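Hydrazine synthase subunit alpha (PDB 5C2V) condenses hydroxylamine, formed in the gamma subunit, with ammonia to yield hydrazine, as the heme c-bearing alpha component of the hydrazine synthase complex. Local coordinates at residues Val175-Phe179 and Asn224-Asn228; Ala246-Arg250 and Ala499-Arg503; Val462-Tyr468 and Gln502-Tyr508; Val471-Arg477 and Pro771-Phe775; Ser493-Gly497 and Ala765-Asn769. All blocks are in the same frame, centred on the assembly; numbering follows the deposited sequence.

Contact 1: Val175-Phe179 and Asn224-Asn228; sequences VMDEF and NLSSN
An Asx turn at Asn224 (chi1 t) shapes one side of this buried loop-to-loop contact: Asn224 OD1 accepts from Ser226 N at 2.9 Å, and Asn224 ND2 gives to Asn228 OD1 at 3.3 Å. Neither segment is regular; Leu225, inside the turn, is at phi/psi -74/-15 and Glu178 at -75/-15. The backbones approach most closely at Asp177 and Ser226, CA to CA 5.1 Å, with Asp177 CA 3.8 Å from Leu225 O. Both loops belong to the beta-propeller domain: 175-179 follows strand 154-171. Segment 224-228 leads into strand 228-233, which starts the next blade. Asp177 (chi1 p) folds back so that OD1 takes a weak hydrogen bond from Phe179 N at 2.9 Å and another from Asn181 N, while OD2 accepts from water 1 at 2.8 Å; that water lies 2.9 Å from Ser227 OG and joins the loops. Glu178 (m, t) points across, its OE2 4.2 Å from Leu225 CB and hydrogen-bonded to Trp545 NE1, giving this buried carboxylate a polar partner.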
# COMPACT_ATOMS: atom_id res chain seq x y z
N VAL D 175 -8.03 22.29 -22.23
CA VAL D 175 -6.90 21.47 -21.83
C VAL D 175 -7.31 20.43 -20.79
O VAL D 175 -8.18 20.69 -19.95
CB VAL D 175 -5.74 22.35 -21.29
CG1 VAL D 175 -6.16 23.06 -20.01
CG2 VAL D 175 -4.49 21.52 -21.06
N MET D 176 -6.70 19.25 -20.85
CA MET D 176 -6.99 18.18 -19.90
C MET D 176 -5.73 17.76 -19.15
O MET D 176 -4.66 17.65 -19.74
CB MET D 176 -7.59 16.97 -20.62
CG MET D 176 -9.11 16.93 -20.65
SD MET D 176 -9.74 15.57 -21.65
CE MET D 176 -11.49 15.65 -21.30
N ASP D 177 -5.86 17.53 -17.85
CA ASP D 177 -4.75 16.99 -17.07
C ASP D 177 -4.68 15.48 -17.23
O ASP D 177 -5.36 14.90 -18.09
CB ASP D 177 -4.85 17.39 -15.59
CG ASP D 177 -6.05 16.78 -14.87
OD1 ASP D 177 -6.79 15.97 -15.47
OD2 ASP D 177 -6.25 17.12 -13.69
N GLU D 178 -3.86 14.84 -16.41
CA GLU D 178 -3.65 13.40 -16.51
C GLU D 178 -4.84 12.60 -15.96
O GLU D 178 -4.97 11.41 -16.21
CB GLU D 178 -2.36 13.02 -15.79
CG GLU D 178 -1.12 13.63 -16.45
CD GLU D 178 0.11 13.58 -15.57
OE1 GLU D 178 0.05 14.08 -14.43
OE2 GLU D 178 1.15 13.05 -16.02
N PHE D 179 -5.71 13.28 -15.21
CA PHE D 179 -6.94 12.67 -14.71
C PHE D 179 -8.13 12.98 -15.63
O PHE D 179 -9.27 12.65 -15.32
CB PHE D 179 -7.24 13.14 -13.29
CG PHE D 179 -6.27 12.62 -12.27
CD1 PHE D 179 -5.95 11.27 -12.22
CD2 PHE D 179 -5.68 13.48 -11.35
CE1 PHE D 179 -5.06 10.79 -11.28
CE2 PHE D 179 -4.79 13.00 -10.41
CZ PHE D 179 -4.48 11.66 -10.38
N ASN D 224 4.75 21.18 -15.63
CA ASN D 224 4.05 19.94 -15.23
C ASN D 224 2.73 19.71 -15.98
O ASN D 224 1.93 20.64 -16.16
CB ASN D 224 3.77 19.97 -13.73
CG ASN D 224 3.29 18.62 -13.18
OD1 ASN D 224 3.04 17.69 -13.94
ND2 ASN D 224 3.16 18.54 -11.86
N LEU D 225 2.52 18.47 -16.42
CA LEU D 225 1.32 18.10 -17.17
C LEU D 225 0.08 18.01 -16.27
O LEU D 225 -1.05 17.98 -16.76
CB LEU D 225 1.53 16.77 -17.90
CG LEU D 225 2.25 16.87 -19.24
CD1 LEU D 225 2.39 15.50 -19.89
CD2 LEU D 225 1.51 17.82 -20.17
N SER D 226 0.30 17.97 -14.96
CA SER D 226 -0.79 18.08 -14.01
C SER D 226 -0.65 19.39 -13.25
O SER D 226 0.30 20.15 -13.47
CB SER D 226 -0.81 16.89 -13.04
OG SER D 226 -1.32 15.73 -13.68
N SER D 227 -1.59 19.66 -12.35
CA SER D 227 -1.70 20.98 -11.74
C SER D 227 -0.63 21.29 -10.69
O SER D 227 -0.44 20.53 -9.74
CB SER D 227 -3.08 21.15 -11.12
OG SER D 227 -4.09 21.12 -12.12
N ASN D 228 0.05 22.41 -10.88
CA ASN D 228 0.88 23.01 -9.83
C ASN D 228 0.14 24.21 -9.26
O ASN D 228 -0.35 25.06 -10.01
CB ASN D 228 2.24 23.43 -10.38
CG ASN D 228 3.16 22.25 -10.61
OD1 ASN D 228 3.03 21.21 -9.97
ND2 ASN D 228 4.11 22.41 -11.53
O HOH W 1 -4.88 18.35 -11.55

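Contact 2: Ala246-Arg250 and Ala499-Arg503; sequences ANGSR and AFQQR. With HEC (heme c), chain B.
Arg503 and Asn247 make the polar link between these loops: Arg503 NH1 and NH2 both donate to Asn247 OD1, each at 2.9 Å, with the oxygen near the guanidinium plane. A side-chain amide oxygen suits this place because one atom can accept from both terminal nitrogens. The arginine is held in its p, t, p conformation by Arg503 NE giving to Gln501 O at 3.0 Å, and Asn247 reaches it with chi1 t. Asn247 also starts a type II' turn closed by Arg250 N to Asn247 O at 3.2 Å, in which Gly248 adopts phi/psi 53/-133. Glycine fits twice over: the positive phi favours it, and a CB would collide with the Phe500 ring. Gly248 CA instead makes a CH-pi contact over that ring's face, 3.6 Å from the centroid, with CA of Gly248 and Phe500 4.0 Å apart. Ser249 OG is 3.6 Å from Phe500 CZ, and Ala499 CB lies 3.6 Å from Gly248 O. At the far end of the turn, Arg250 NH1 is 2.5 Å from heme carboxylate oxygen O2D, within the heme c pocket. The turn joins propeller strands 239-245 and 256-262, while 499-503 runs into middle-domain strand 503-510.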
# COMPACT_ATOMS: atom_id res chain seq x y z
N ALA D 246 1.06 12.64 -11.23
CA ALA D 246 0.17 11.59 -11.70
C ALA D 246 0.76 10.69 -12.80
O ALA D 246 0.06 9.80 -13.27
CB ALA D 246 -1.13 12.20 -12.19
N ASN D 247 2.00 10.93 -13.21
CA ASN D 247 2.49 10.40 -14.49
C ASN D 247 2.32 8.89 -14.62
O ASN D 247 2.85 8.12 -13.83
CB ASN D 247 3.97 10.76 -14.68
CG ASN D 247 4.52 10.31 -16.03
OD1 ASN D 247 3.76 9.99 -16.95
ND2 ASN D 247 5.84 10.28 -16.15
N GLY D 248 1.59 8.49 -15.66
CA GLY D 248 1.28 7.10 -15.90
C GLY D 248 0.65 6.35 -14.74
O GLY D 248 -0.28 6.84 -14.09
N SER D 249 1.18 5.17 -14.47
CA SER D 249 0.66 4.25 -13.46
C SER D 249 1.29 4.50 -12.10
O SER D 249 1.13 3.70 -11.17
CB SER D 249 0.88 2.80 -13.90
OG SER D 249 2.26 2.51 -14.02
N ARG D 250 2.04 5.59 -12.00
CA ARG D 250 2.79 5.95 -10.80
C ARG D 250 1.97 5.91 -9.51
O ARG D 250 0.81 6.31 -9.48
CB ARG D 250 3.37 7.36 -10.95
CG ARG D 250 4.44 7.71 -9.95
CD ARG D 250 4.75 9.19 -9.95
NE ARG D 250 4.22 9.85 -8.76
CZ ARG D 250 4.81 9.82 -7.56
NH1 ARG D 250 5.95 9.16 -7.41
NH2 ARG D 250 4.26 10.44 -6.53
N ALA D 499 -2.91 3.85 -18.12
CA ALA D 499 -3.03 5.13 -17.44
C ALA D 499 -2.07 6.16 -18.03
O ALA D 499 -2.12 7.34 -17.69
CB ALA D 499 -2.78 4.96 -15.95
N PHE D 500 -1.20 5.69 -18.92
CA PHE D 500 -0.24 6.56 -19.58
C PHE D 500 -0.89 7.34 -20.72
O PHE D 500 -1.44 6.74 -21.65
CB PHE D 500 0.94 5.75 -20.12
CG PHE D 500 1.79 5.12 -19.05
CD1 PHE D 500 1.41 3.92 -18.47
CD2 PHE D 500 2.97 5.72 -18.64
CE1 PHE D 500 2.19 3.33 -17.48
CE2 PHE D 500 3.75 5.14 -17.65
CZ PHE D 500 3.36 3.94 -17.08
N GLN D 501 -0.83 8.66 -20.65
CA GLN D 501 -1.35 9.50 -21.72
C GLN D 501 -0.35 9.61 -22.86
O GLN D 501 0.74 9.03 -22.80
CB GLN D 501 -1.72 10.88 -21.19
CG GLN D 501 -3.00 10.90 -20.36
CD GLN D 501 -3.34 12.29 -19.85
OE1 GLN D 501 -2.46 13.14 -19.69
NE2 GLN D 501 -4.62 12.52 -19.59
N GLN D 502 -0.72 10.35 -23.90
CA GLN D 502 0.09 10.45 -25.11
C GLN D 502 1.45 11.08 -24.85
O GLN D 502 1.58 12.06 -24.12
CB GLN D 502 -0.66 11.25 -26.17
CG GLN D 502 -2.03 10.67 -26.51
CD GLN D 502 -2.88 11.62 -27.33
OE1 GLN D 502 -3.21 12.72 -26.88
NE2 GLN D 502 -3.23 11.21 -28.54
N ARG D 503 2.48 10.49 -25.46
CA ARG D 503 3.85 10.95 -25.31
C ARG D 503 4.69 10.50 -26.50
O ARG D 503 4.26 9.67 -27.30
CB ARG D 503 4.45 10.44 -24.00
CG ARG D 503 4.30 8.95 -23.77
CD ARG D 503 4.46 8.63 -22.29
NE ARG D 503 3.39 9.23 -21.50
CZ ARG D 503 3.40 9.32 -20.17
NH1 ARG D 503 4.44 8.87 -19.49
NH2 ARG D 503 2.38 9.87 -19.53
FE HEC B . 14.68 11.46 -10.80
CHA HEC B . 11.67 11.12 -9.15
CHB HEC B . 14.43 14.87 -10.51
CHC HEC B . 17.47 11.85 -12.80
CHD HEC B . 14.83 8.07 -11.29
NA HEC B . 13.31 12.75 -9.98
C1A HEC B . 12.13 12.40 -9.36
C2A HEC B . 11.46 13.61 -8.95
C3A HEC B . 12.21 14.65 -9.32
C4A HEC B . 13.39 14.13 -9.98
CMA HEC B . 11.89 16.14 -9.09
CAA HEC B . 10.10 13.68 -8.21
CBA HEC B . 10.33 13.87 -6.71
CGA HEC B . 10.96 12.65 -6.10
O1A HEC B . 11.97 12.80 -5.36
O2A HEC B . 10.46 11.52 -6.35
NB HEC B . 15.69 13.08 -11.64
C1B HEC B . 15.54 14.36 -11.14
C2B HEC B . 16.78 15.08 -11.40
C3B HEC B . 17.62 14.26 -12.03
C4B HEC B . 16.95 12.98 -12.20
CMB HEC B . 17.07 16.54 -11.01
CAB HEC B . 19.05 14.62 -12.48
CBB HEC B . 19.13 14.62 -14.02
NC HEC B . 15.96 10.19 -11.81
C1C HEC B . 16.98 10.57 -12.66
C2C HEC B . 17.51 9.38 -13.28
C3C HEC B . 16.72 8.36 -12.95
C4C HEC B . 15.76 8.83 -11.96
CMC HEC B . 18.58 9.35 -14.40
CAC HEC B . 16.88 6.90 -13.44
CBC HEC B . 15.66 6.51 -14.31
ND HEC B . 13.44 9.85 -10.31
C1D HEC B . 13.73 8.52 -10.60
C2D HEC B . 12.69 7.67 -10.06
C3D HEC B . 11.71 8.63 -9.39
C4D HEC B . 12.25 9.95 -9.60
CMD HEC B . 12.62 6.13 -10.15
CAD HEC B . 10.40 8.27 -8.65
CBD HEC B . 9.41 7.69 -9.65
CGD HEC B . 8.14 7.31 -8.94
O1D HEC B . 7.30 6.64 -9.58
O2D HEC B . 7.98 7.66 -7.75

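Contact 3: Val462-Tyr468 and Gln502-Tyr508; sequences VRIIQGY and QRGIIGY
Strands 462-467 and 503-508 run antiparallel, their axes approaching to 4.1 Å and their directions at 143°, with a classic beta bulge in the second. Gln466 and Gly504 form a hydrogen-bonded pair (Gln466 N to Gly504 O 2.8 Å, Gly504 N to Gln466 O 3.0 Å). Farther along, Ile506 and Gly507 both face Ile464: Ile464 O accepts from Gly507 N at 3.0 Å and weakly from Ile506 N at 2.6 Å, and Ile464 N gives to Gly507 O at 2.8 Å. Ile506 is near-helical (-63/-47), and Gly507, at 153/177, has a backbone conformation that suits glycine. Ile464 and Ile506, both m, t, meet through their CG2 atoms at 3.7 Å; Gln466 CB lies 3.5 Å from Ile506 CG1, and its extended (t, t) chain carries OE1 to Gln641. On the face with Ile465 and Ile505, Arg463 (t, t, m) bends so that NE donates to Tyr508 OH at 2.6 Å, Tyr508 being m. Beyond the strand, Tyr468 N gives to Gln502 O at 2.8 Å, and the Tyr468 side chain (m) folds its ring face over Arg503 C and Gly504 N; a CB on Gly504 would strike Tyr468 OH, which is hydrogen-bonded to Gln641. Arg463 NH1 pairs with Asp762 and Tyr508 OH with Glu759, so these polar and charged groups tie the middle-domain sheet to helix 751-762.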
# COMPACT_ATOMS: atom_id res chain seq x y z
N VAL D 462 20.26 6.06 -22.51
CA VAL D 462 19.04 6.54 -21.86
C VAL D 462 18.04 7.01 -22.91
O VAL D 462 18.42 7.63 -23.92
CB VAL D 462 19.32 7.69 -20.87
CG1 VAL D 462 20.08 7.19 -19.65
CG2 VAL D 462 20.08 8.83 -21.55
N ARG D 463 16.77 6.71 -22.67
CA ARG D 463 15.69 7.19 -23.51
C ARG D 463 15.03 8.40 -22.87
O ARG D 463 14.68 8.39 -21.69
CB ARG D 463 14.64 6.09 -23.74
CG ARG D 463 13.44 6.55 -24.55
CD ARG D 463 12.39 5.47 -24.70
NE ARG D 463 12.87 4.32 -25.46
CZ ARG D 463 13.14 3.13 -24.93
NH1 ARG D 463 12.96 2.93 -23.63
NH2 ARG D 463 13.57 2.14 -25.70
N ILE D 464 14.87 9.46 -23.67
CA ILE D 464 14.25 10.69 -23.21
C ILE D 464 12.92 10.90 -23.91
O ILE D 464 12.84 10.94 -25.14
CB ILE D 464 15.16 11.91 -23.46
CG1 ILE D 464 16.60 11.59 -23.05
CG2 ILE D 464 14.63 13.12 -22.70
CD1 ILE D 464 17.57 12.72 -23.32
N ILE D 465 11.88 11.03 -23.09
CA ILE D 465 10.49 11.04 -23.53
C ILE D 465 9.79 12.36 -23.19
O ILE D 465 9.93 12.86 -22.07
CB ILE D 465 9.71 9.88 -22.86
CG1 ILE D 465 10.28 8.53 -23.29
CG2 ILE D 465 8.22 9.96 -23.18
CD1 ILE D 465 9.68 7.35 -22.56
N GLN D 466 9.05 12.91 -24.14
CA GLN D 466 8.29 14.13 -23.89
C GLN D 466 6.79 13.86 -23.79
O GLN D 466 6.18 13.31 -24.70
CB GLN D 466 8.54 15.17 -24.99
CG GLN D 466 7.74 16.45 -24.81
CD GLN D 466 7.95 17.43 -25.95
OE1 GLN D 466 8.85 17.27 -26.77
NE2 GLN D 466 7.10 18.45 -26.01
N GLY D 467 6.20 14.25 -22.66
CA GLY D 467 4.77 14.12 -22.47
C GLY D 467 3.95 15.08 -23.31
O GLY D 467 4.20 16.29 -23.31
N TYR D 468 2.98 14.54 -24.04
CA TYR D 468 2.07 15.36 -24.83
C TYR D 468 0.80 15.64 -24.04
O TYR D 468 0.18 14.71 -23.52
CB TYR D 468 1.72 14.69 -26.16
CG TYR D 468 2.91 14.39 -27.04
CD1 TYR D 468 4.07 15.15 -26.97
CD2 TYR D 468 2.86 13.35 -27.96
CE1 TYR D 468 5.16 14.87 -27.78
CE2 TYR D 468 3.94 13.07 -28.78
CZ TYR D 468 5.08 13.84 -28.68
OH TYR D 468 6.16 13.56 -29.50
N GLN D 502 -0.72 10.35 -23.90
CA GLN D 502 0.09 10.45 -25.11
C GLN D 502 1.45 11.08 -24.85
O GLN D 502 1.58 12.06 -24.12
CB GLN D 502 -0.66 11.25 -26.17
CG GLN D 502 -2.03 10.67 -26.51
CD GLN D 502 -2.88 11.62 -27.33
OE1 GLN D 502 -3.21 12.72 -26.88
NE2 GLN D 502 -3.23 11.21 -28.54
N ARG D 503 2.48 10.49 -25.46
CA ARG D 503 3.85 10.95 -25.31
C ARG D 503 4.69 10.50 -26.50
O ARG D 503 4.26 9.67 -27.30
CB ARG D 503 4.45 10.44 -24.00
CG ARG D 503 4.30 8.95 -23.77
CD ARG D 503 4.46 8.63 -22.29
NE ARG D 503 3.39 9.23 -21.50
CZ ARG D 503 3.40 9.32 -20.17
NH1 ARG D 503 4.44 8.87 -19.49
NH2 ARG D 503 2.38 9.87 -19.53
N GLY D 504 5.89 11.06 -26.61
CA GLY D 504 6.77 10.75 -27.72
C GLY D 504 8.22 10.79 -27.32
O GLY D 504 8.55 11.12 -26.18
N ILE D 505 9.10 10.43 -28.25
CA ILE D 505 10.52 10.30 -27.94
C ILE D 505 11.30 11.59 -28.22
O ILE D 505 11.44 11.99 -29.38
CB ILE D 505 11.16 9.15 -28.73
CG1 ILE D 505 10.37 7.85 -28.52
CG2 ILE D 505 12.62 8.97 -28.34
CD1 ILE D 505 10.90 6.68 -29.31
N ILE D 506 11.79 12.22 -27.17
CA ILE D 506 12.71 13.34 -27.33
C ILE D 506 13.97 12.83 -28.01
O ILE D 506 14.45 13.42 -28.97
CB ILE D 506 13.07 14.00 -25.98
CG1 ILE D 506 12.00 15.00 -25.57
CG2 ILE D 506 14.42 14.71 -26.07
CD1 ILE D 506 12.31 15.75 -24.30
N GLY D 507 14.48 11.71 -27.51
CA GLY D 507 15.62 11.08 -28.16
C GLY D 507 16.49 10.27 -27.22
O GLY D 507 16.25 10.25 -26.02
N TYR D 508 17.51 9.62 -27.77
CA TYR D 508 18.37 8.76 -26.96
C TYR D 508 19.75 9.38 -26.76
O TYR D 508 20.24 10.11 -27.61
CB TYR D 508 18.51 7.39 -27.62
CG TYR D 508 17.23 6.60 -27.70
CD1 TYR D 508 16.92 5.65 -26.73
CD2 TYR D 508 16.34 6.78 -28.76
CE1 TYR D 508 15.76 4.91 -26.81
CE2 TYR D 508 15.18 6.04 -28.84
CZ TYR D 508 14.89 5.11 -27.87
OH TYR D 508 13.73 4.37 -27.94
O HOH W 2 -2.47 12.70 -23.96

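Contact 4: Val471-Arg477 and Pro771-Phe775; sequences VEPDSTR and PGPDF. With CA (calcium ion), chain Z.
This is a surface contact at a calcium site, where the middle-domain loop 471-477 meets the tail 771-775 after helix 751-762. Gly772 O and Asp774 OD2 each bind calcium at 2.3 Å, waters 4 and 5 at 2.4 Å, and Asp768 and Ile770 complete the sphere. The CA atoms of Glu472 and Gly772 are closest, 5.1 Å apart. Gly772 has phi/psi 83/170, a positive phi that favours glycine, and its CA makes a CH...O contact with Val471 O at 3.4 Å. Water 3 accepts from Val471 N at 2.7 Å and Gly772 N at 3.0 Å, joining the backbones. Pro473 CD lies 4.3 Å from Pro773 CD at the exposed edge. A type I turn, closed by a hydrogen bond from Arg477 N to Asp474 O at 3.3 Å, brings Arg477 (m, m, m) over the tail, its CG 3.8 Å from Pro773 CB. Asp774 OD1 salt-bridges Arg647. Glu472 (m, m) acts from the second shell, OE2 accepting from calcium-bound water 4 at 2.7 Å.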
# COMPACT_ATOMS: atom_id res chain seq x y z
N VAL D 471 -5.36 17.10 -25.57
CA VAL D 471 -6.29 18.11 -26.06
C VAL D 471 -7.25 17.50 -27.07
O VAL D 471 -6.86 17.05 -28.15
CB VAL D 471 -5.54 19.32 -26.68
CG1 VAL D 471 -4.85 20.13 -25.59
CG2 VAL D 471 -4.51 18.87 -27.71
N GLU D 472 -8.53 17.47 -26.69
CA GLU D 472 -9.55 16.85 -27.53
C GLU D 472 -10.76 17.76 -27.63
O GLU D 472 -11.73 17.60 -26.89
CB GLU D 472 -9.95 15.49 -26.96
CG GLU D 472 -8.79 14.51 -26.78
CD GLU D 472 -8.30 13.93 -28.09
OE1 GLU D 472 -9.01 14.07 -29.11
OE2 GLU D 472 -7.21 13.33 -28.10
N PRO D 473 -10.71 18.74 -28.55
CA PRO D 473 -11.77 19.73 -28.74
C PRO D 473 -13.07 19.12 -29.24
O PRO D 473 -14.15 19.57 -28.85
CB PRO D 473 -11.18 20.68 -29.78
CG PRO D 473 -10.19 19.86 -30.53
CD PRO D 473 -9.60 18.93 -29.51
N ASP D 474 -12.97 18.10 -30.08
CA ASP D 474 -14.15 17.42 -30.61
C ASP D 474 -14.53 16.24 -29.72
O ASP D 474 -13.78 15.27 -29.61
CB ASP D 474 -13.90 16.96 -32.05
CG ASP D 474 -15.13 16.34 -32.68
OD1 ASP D 474 -16.26 16.65 -32.24
OD2 ASP D 474 -14.97 15.55 -33.64
N SER D 475 -15.70 16.33 -29.10
CA SER D 475 -16.12 15.34 -28.12
C SER D 475 -16.62 14.05 -28.76
O SER D 475 -16.86 13.06 -28.07
CB SER D 475 -17.20 15.92 -27.21
OG SER D 475 -18.34 16.32 -27.96
N THR D 476 -16.80 14.07 -30.08
CA THR D 476 -17.24 12.87 -30.79
C THR D 476 -16.06 11.97 -31.14
O THR D 476 -16.25 10.80 -31.48
CB THR D 476 -18.01 13.24 -32.07
OG1 THR D 476 -17.11 13.80 -33.04
CG2 THR D 476 -19.12 14.23 -31.76
N ARG D 477 -14.85 12.52 -31.06
CA ARG D 477 -13.64 11.75 -31.33
C ARG D 477 -12.91 11.24 -30.08
O ARG D 477 -11.91 10.54 -30.19
CB ARG D 477 -12.67 12.58 -32.18
CG ARG D 477 -13.15 12.82 -33.60
CD ARG D 477 -12.98 11.57 -34.46
NE ARG D 477 -11.57 11.27 -34.71
CZ ARG D 477 -11.14 10.27 -35.47
NH1 ARG D 477 -12.01 9.47 -36.06
NH2 ARG D 477 -9.84 10.08 -35.64
N PRO D 771 -1.85 13.51 -30.66
CA PRO D 771 -2.77 14.40 -29.95
C PRO D 771 -3.85 15.00 -30.85
O PRO D 771 -3.55 15.45 -31.95
CB PRO D 771 -1.85 15.50 -29.41
CG PRO D 771 -0.52 14.84 -29.28
CD PRO D 771 -0.44 13.88 -30.44
N GLY D 772 -5.09 14.99 -30.38
CA GLY D 772 -6.21 15.51 -31.15
C GLY D 772 -6.75 14.49 -32.14
O GLY D 772 -6.15 13.44 -32.34
N PRO D 773 -7.90 14.80 -32.76
CA PRO D 773 -8.50 13.91 -33.75
C PRO D 773 -7.65 13.80 -35.02
O PRO D 773 -7.20 14.82 -35.55
CB PRO D 773 -9.84 14.57 -34.05
CG PRO D 773 -9.65 16.01 -33.70
CD PRO D 773 -8.71 16.01 -32.53
N ASP D 774 -7.43 12.58 -35.49
CA ASP D 774 -6.66 12.35 -36.70
C ASP D 774 -7.37 11.39 -37.65
O ASP D 774 -8.51 10.99 -37.40
CB ASP D 774 -5.26 11.81 -36.37
CG ASP D 774 -5.30 10.69 -35.35
OD1 ASP D 774 -5.63 9.55 -35.72
OD2 ASP D 774 -4.99 10.96 -34.17
N PHE D 775 -6.70 11.03 -38.74
CA PHE D 775 -7.30 10.20 -39.78
C PHE D 775 -7.22 8.71 -39.48
O PHE D 775 -7.85 7.90 -40.16
CB PHE D 775 -6.63 10.49 -41.13
CG PHE D 775 -6.89 11.87 -41.65
CD1 PHE D 775 -8.01 12.58 -41.26
CD2 PHE D 775 -6.00 12.47 -42.53
CE1 PHE D 775 -8.26 13.85 -41.74
CE2 PHE D 775 -6.24 13.75 -43.02
CZ PHE D 775 -7.37 14.44 -42.62
CA CA Z . -5.27 11.35 -31.92
O HOH W 3 -4.81 15.18 -27.39
O HOH W 4 -5.75 11.65 -29.60
O HOH W 5 -7.43 10.37 -32.31

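Contact 5: Ser493-Gly497 and Ala765-Asn769; sequences SSNSG and AQWDN. With CA (calcium ion), chain Z.
Ser493 begins 493-497 with an ST turn: its OG, at chi1 p, accepts from Asn495 N at 3.1 Å, and Ser493 N gives to Ser496 O at 3.2 Å. A short hydroxyl side chain can reach the amide two residues on. Ser494 follows at -63/-20, turning its carbonyl to 765-769, where O lies 3.3 Å from Trp767 CD1. Asn495 is the pivot. Its O accepts from two successive amides, Trp767 N at 2.9 Å and Asp768 N at 2.6 Å, and its CA stands 4.3 Å from that of Asp768. The side chain (m) sets OD1 3.4 Å from Asp768 CB and lets OD1 accept from water 4 at 2.6 Å. At Ser496 the backbone extends (-150/150), CA is 4.3 Å from Gln766 CA, and CB packs 3.7 Å from Gln766 CG; Ser496 OG turns to Phe500 O. Across the gap Gln766 (m, p) directs its amide to Leu763 O, while Trp767 (t) and Asp768 (t) have their CA-to-CB bonds toward 493-497. Asp768 OD1 binds calcium at 2.3 Å, and Asp768 OD2 makes a salt bridge to Arg647, so both carboxylate oxygens face positive charge. With Ile770, Gly772 and Asp774 supplying the other protein ligands, Asp768 opens a compact calcium-binding loop of alternate residues, to which Asn495 adds a second-shell hydrogen bond through water 4.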
# COMPACT_ATOMS: atom_id res chain seq x y z
N SER D 493 -8.58 5.87 -21.67
CA SER D 493 -9.34 6.73 -22.57
C SER D 493 -9.26 6.19 -23.99
O SER D 493 -8.67 5.14 -24.22
CB SER D 493 -8.81 8.16 -22.54
OG SER D 493 -7.60 8.28 -23.27
N SER D 494 -9.85 6.91 -24.94
CA SER D 494 -9.81 6.51 -26.34
C SER D 494 -8.39 6.49 -26.89
O SER D 494 -8.11 5.86 -27.91
CB SER D 494 -10.68 7.45 -27.18
OG SER D 494 -10.54 7.18 -28.57
N ASN D 495 -7.48 7.19 -26.21
CA ASN D 495 -6.09 7.27 -26.63
C ASN D 495 -5.24 6.06 -26.22
O ASN D 495 -4.38 5.63 -26.98
CB ASN D 495 -5.45 8.55 -26.08
CG ASN D 495 -6.01 9.80 -26.74
OD1 ASN D 495 -6.32 9.79 -27.93
ND2 ASN D 495 -6.12 10.87 -25.97
N SER D 496 -5.46 5.54 -25.02
CA SER D 496 -4.67 4.42 -24.53
C SER D 496 -5.44 3.52 -23.58
O SER D 496 -6.33 3.97 -22.86
CB SER D 496 -3.40 4.92 -23.84
OG SER D 496 -3.69 5.47 -22.56
N GLY D 497 -5.09 2.23 -23.57
CA GLY D 497 -5.70 1.28 -22.67
C GLY D 497 -5.03 1.29 -21.30
O GLY D 497 -5.44 0.57 -20.39
N ALA D 765 2.65 1.91 -23.92
CA ALA D 765 1.78 1.05 -24.72
C ALA D 765 0.45 1.71 -25.07
O ALA D 765 -0.61 1.12 -24.87
CB ALA D 765 1.54 -0.28 -24.00
N GLN D 766 0.51 2.93 -25.59
CA GLN D 766 -0.69 3.65 -25.98
C GLN D 766 -1.27 3.09 -27.28
O GLN D 766 -0.74 2.15 -27.86
CB GLN D 766 -0.41 5.14 -26.14
CG GLN D 766 -0.01 5.86 -24.86
CD GLN D 766 1.46 5.69 -24.53
OE1 GLN D 766 2.21 5.07 -25.29
NE2 GLN D 766 1.88 6.23 -23.39
N TRP D 767 -2.38 3.70 -27.70
CA TRP D 767 -3.06 3.35 -28.94
C TRP D 767 -3.00 4.55 -29.87
O TRP D 767 -2.42 4.50 -30.96
CB TRP D 767 -4.51 2.94 -28.67
CG TRP D 767 -5.46 3.12 -29.82
CD1 TRP D 767 -6.22 4.23 -30.08
CD2 TRP D 767 -5.80 2.16 -30.82
NE1 TRP D 767 -6.98 4.02 -31.21
CE2 TRP D 767 -6.75 2.76 -31.68
CE3 TRP D 767 -5.39 0.85 -31.09
CZ2 TRP D 767 -7.29 2.09 -32.78
CZ3 TRP D 767 -5.93 0.19 -32.18
CH2 TRP D 767 -6.87 0.82 -33.01
N ASP D 768 -3.60 5.65 -29.41
CA ASP D 768 -3.57 6.89 -30.15
C ASP D 768 -2.51 7.78 -29.51
O ASP D 768 -2.73 8.35 -28.45
CB ASP D 768 -4.95 7.54 -30.12
CG ASP D 768 -5.16 8.53 -31.23
OD1 ASP D 768 -4.23 9.30 -31.53
OD2 ASP D 768 -6.27 8.54 -31.82
N ASN D 769 -1.36 7.89 -30.17
CA ASN D 769 -0.27 8.71 -29.67
C ASN D 769 -0.19 10.06 -30.37
O ASN D 769 0.71 10.86 -30.09
CB ASN D 769 1.06 7.97 -29.79
CG ASN D 769 1.60 7.53 -28.44
OD1 ASN D 769 1.26 8.10 -27.40
ND2 ASN D 769 2.46 6.51 -28.44
CA CA Z . -5.27 11.35 -31.92
O HOH W 4 -5.75 11.65 -29.60
O HOH W 5 -7.43 10.37 -32.31

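In the fold
Contacts 4 and 5 share one calcium site: their centres are 13 Å apart, waters 4 and 5 belong to both, and Asp774 OD2 lies 3.2 Å from Asp768 OD1 as adjacent ligands of the ion. Contact 5 is nested within the loop that contact 4 closes. Gln502, common to contacts 2 and 3, reaches this site by a probable hydrogen bond from NE2 to Asp768 O at 2.9 Å. Contact 1, centred about 11 Å from contact 2, touches it through Asp177 O and Gln501 NE2, 2.9 Å apart. Contact 2 thus lies between propeller and calcium site and carries Arg250 of the heme c pocket, while the side chain of Val462 of contact 3 is about 6 Å from the same heme (nearest atoms).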